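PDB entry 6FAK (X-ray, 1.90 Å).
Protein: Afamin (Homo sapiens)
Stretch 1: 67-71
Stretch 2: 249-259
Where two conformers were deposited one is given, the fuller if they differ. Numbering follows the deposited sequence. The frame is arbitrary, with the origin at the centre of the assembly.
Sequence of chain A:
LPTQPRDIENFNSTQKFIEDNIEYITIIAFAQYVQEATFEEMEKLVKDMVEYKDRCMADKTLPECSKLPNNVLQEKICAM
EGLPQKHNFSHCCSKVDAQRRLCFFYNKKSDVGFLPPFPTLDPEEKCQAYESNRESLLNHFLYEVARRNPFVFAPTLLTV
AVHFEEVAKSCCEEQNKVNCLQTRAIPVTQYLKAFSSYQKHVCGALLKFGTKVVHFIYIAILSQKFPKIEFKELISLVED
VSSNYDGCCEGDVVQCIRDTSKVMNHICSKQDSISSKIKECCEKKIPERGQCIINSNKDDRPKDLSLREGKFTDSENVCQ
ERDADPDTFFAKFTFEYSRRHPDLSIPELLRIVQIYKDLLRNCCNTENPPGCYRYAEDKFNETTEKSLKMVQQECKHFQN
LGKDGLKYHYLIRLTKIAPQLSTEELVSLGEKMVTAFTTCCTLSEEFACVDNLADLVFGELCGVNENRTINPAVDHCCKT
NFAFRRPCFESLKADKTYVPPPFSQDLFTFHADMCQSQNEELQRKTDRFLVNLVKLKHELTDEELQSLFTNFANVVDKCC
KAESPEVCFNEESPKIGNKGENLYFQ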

# COMPACT_ATOMS: atom_id res chain seq x y z
N LYS A 67 19.19 -12.85 -21.19
CA LYS A 67 19.23 -11.51 -20.57
C LYS A 67 18.17 -11.34 -19.48
O LYS A 67 17.20 -12.09 -19.43
CB LYS A 67 19.06 -10.40 -21.63
CG LYS A 67 20.29 -10.11 -22.47
CD LYS A 67 19.98 -9.10 -23.57
CE LYS A 67 21.17 -8.23 -23.98
NZ LYS A 67 22.49 -8.92 -23.98
N LEU A 68 18.36 -10.35 -18.60
CA LEU A 68 17.34 -9.99 -17.62
C LEU A 68 16.06 -9.55 -18.40
O LEU A 68 16.17 -8.93 -19.48
CB LEU A 68 17.86 -8.88 -16.72
CG LEU A 68 17.09 -8.53 -15.43
CD1 LEU A 68 17.19 -9.60 -14.33
CD2 LEU A 68 17.62 -7.20 -14.91
N PRO A 69 14.86 -9.96 -17.91
CA PRO A 69 13.64 -9.69 -18.70
C PRO A 69 13.40 -8.20 -18.92
O PRO A 69 13.05 -7.78 -20.00
CB PRO A 69 12.51 -10.30 -17.85
CG PRO A 69 13.19 -11.24 -16.91
CD PRO A 69 14.55 -10.64 -16.64
N ASN A 70 13.61 -7.44 -17.87
CA ASN A 70 13.47 -6.00 -17.92
C ASN A 70 14.41 -5.35 -18.93
O ASN A 70 14.00 -4.41 -19.61
CB ASN A 70 13.74 -5.37 -16.54
CG ASN A 70 12.58 -4.60 -16.05
OD1 ASN A 70 11.51 -4.63 -16.70
ND2 ASN A 70 12.74 -3.93 -14.89
N ASN A 71 15.64 -5.84 -19.00
CA ASN A 71 16.59 -5.32 -19.99
C ASN A 71 16.08 -5.52 -21.41
O ASN A 71 16.24 -4.61 -22.24
CB ASN A 71 18.03 -5.85 -19.78
CG ASN A 71 18.75 -5.18 -18.60
OD1 ASN A 71 18.40 -4.05 -18.20
ND2 ASN A 71 19.77 -5.87 -18.03
N CYS A 249 9.48 -4.91 -6.69
CA CYS A 249 9.61 -3.47 -6.38
C CYS A 249 10.23 -2.68 -7.53
O CYS A 249 9.86 -1.51 -7.76
CB CYS A 249 10.33 -3.25 -5.06
SG CYS A 249 9.38 -3.81 -3.60
N GLU A 250 11.17 -3.30 -8.24
CA GLU A 250 11.73 -2.73 -9.43
C GLU A 250 10.70 -2.46 -10.52
O GLU A 250 10.80 -1.47 -11.24
CB GLU A 250 12.88 -3.60 -9.98
CG GLU A 250 13.39 -3.07 -11.30
CD GLU A 250 14.50 -3.85 -11.92
OE1 GLU A 250 15.11 -4.75 -11.26
OE2 GLU A 250 14.75 -3.49 -13.12
N GLY A 251 9.72 -3.34 -10.64
CA GLY A 251 8.78 -3.31 -11.71
C GLY A 251 9.05 -4.33 -12.82
O GLY A 251 8.43 -4.25 -13.84
N ASP A 252 9.96 -5.27 -12.59
CA ASP A 252 10.30 -6.26 -13.57
C ASP A 252 9.19 -7.35 -13.52
O ASP A 252 9.24 -8.28 -12.71
CB ASP A 252 11.69 -6.82 -13.25
CG ASP A 252 12.16 -7.84 -14.30
OD1 ASP A 252 11.34 -8.45 -15.03
OD2 ASP A 252 13.38 -8.00 -14.34
N VAL A 253 8.21 -7.21 -14.40
CA VAL A 253 6.97 -8.04 -14.32
C VAL A 253 7.24 -9.55 -14.50
O VAL A 253 6.71 -10.35 -13.73
CB VAL A 253 5.87 -7.55 -15.28
CG1 VAL A 253 5.45 -6.14 -14.92
CG2 VAL A 253 6.31 -7.63 -16.74
N VAL A 254 8.08 -9.90 -15.47
CA VAL A 254 8.49 -11.30 -15.69
C VAL A 254 9.22 -11.92 -14.48
O VAL A 254 8.85 -12.99 -14.00
CB VAL A 254 9.34 -11.45 -16.99
CG1 VAL A 254 9.84 -12.87 -17.16
CG2 VAL A 254 8.50 -11.04 -18.19
N GLN A 255 10.24 -11.23 -13.99
CA GLN A 255 10.97 -11.71 -12.82
C GLN A 255 10.08 -11.82 -11.58
O GLN A 255 10.23 -12.72 -10.75
CB GLN A 255 12.16 -10.79 -12.51
CG GLN A 255 13.19 -11.42 -11.59
CD GLN A 255 13.81 -12.69 -12.20
OE1 GLN A 255 13.94 -12.81 -13.42
NE2 GLN A 255 14.09 -13.66 -11.37
N CYS A 256 9.18 -10.86 -11.44
CA CYS A 256 8.22 -10.86 -10.35
C CYS A 256 7.37 -12.13 -10.36
O CYS A 256 7.23 -12.79 -9.32
CB CYS A 256 7.35 -9.59 -10.41
SG CYS A 256 6.17 -9.32 -9.07
N ILE A 257 6.79 -12.43 -11.53
CA ILE A 257 5.96 -13.64 -11.69
C ILE A 257 6.78 -14.90 -11.38
O ILE A 257 6.33 -15.70 -10.57
CB ILE A 257 5.26 -13.71 -13.10
CG1 ILE A 257 4.16 -12.67 -13.19
CG2 ILE A 257 4.64 -15.07 -13.35
CD1 ILE A 257 3.78 -12.26 -14.60
N ARG A 258 7.97 -15.00 -11.96
CA ARG A 258 8.90 -16.12 -11.70
C ARG A 258 9.27 -16.27 -10.24
O ARG A 258 9.26 -17.37 -9.73
CB ARG A 258 10.22 -15.96 -12.48
CG ARG A 258 10.09 -16.24 -13.97
CD ARG A 258 11.42 -16.19 -14.72
NE ARG A 258 11.21 -16.35 -16.16
CZ ARG A 258 12.00 -15.90 -17.15
NH1 ARG A 258 13.11 -15.21 -16.88
NH2 ARG A 258 11.67 -16.13 -18.40
N ASP A 259 9.67 -15.19 -9.60
CA ASP A 259 10.03 -15.25 -8.17
C ASP A 259 8.83 -15.52 -7.28
O ASP A 259 8.99 -16.19 -6.26
CB ASP A 259 10.78 -13.99 -7.68
CG ASP A 259 12.12 -13.81 -8.34
OD1 ASP A 259 12.58 -14.77 -8.96
OD2 ASP A 259 12.73 -12.71 -8.26
O HOH W 1 8.93 -5.28 -16.64

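The two stretches lie far apart in the chain and meet where two helices begin. Stretch 1 enters a helix at P69, with L68 at the N-cap position. Stretch 2 leaves one helix at G251 and starts the next after D252. The backbones come close at two points: the CA atoms of N70 and D252 are 5.4 Å apart, and those of P69 and V254 are 6.2 Å apart. Together the stretches bury 325 Å². P69, N70 and D252 cover the most surface.

The CA-to-CB bond of P69 points toward stretch 2. Its CB lies 3.5 Å from CB of V254, an apolar contact. The same P69 CB is 3.6 Å from OD1 of D252. P69 CG lies 3.9 Å from OE1 of Q255 and 4.0 Å from NH1 of R258. These are packing contacts: the ring meets its neighbours through carbon atoms, and its nitrogen carries no hydrogen to donate.

N70 supplies the direct hydrogen bond between the stretches. Its ND2 donates to OE2 of E250 at 2.7 Å, pairing an amide donor with a carboxylate acceptor. The extended E250 side chain, with chi1 and chi2 both t, carries the carboxylate to this site. The other end of the amide uses water: water 1 donates to N70 OD1 at 2.7 Å and accepts from V253 N at 3.0 Å. The water thus links the N70 side chain to the backbone at the start of the second helix.

D252 caps that helix. Its OD1 accepts from Q255 N at 3.2 Å, satisfying an amide in the first turn. The carboxylate also packs against stretch 1: OD2 is 3.4 Å from N70 CB and 3.9 Å from L68 CG. G251, just before it, has positive phi. A CB there would jam against the preceding carbonyl oxygen, so the turn calls for glycine.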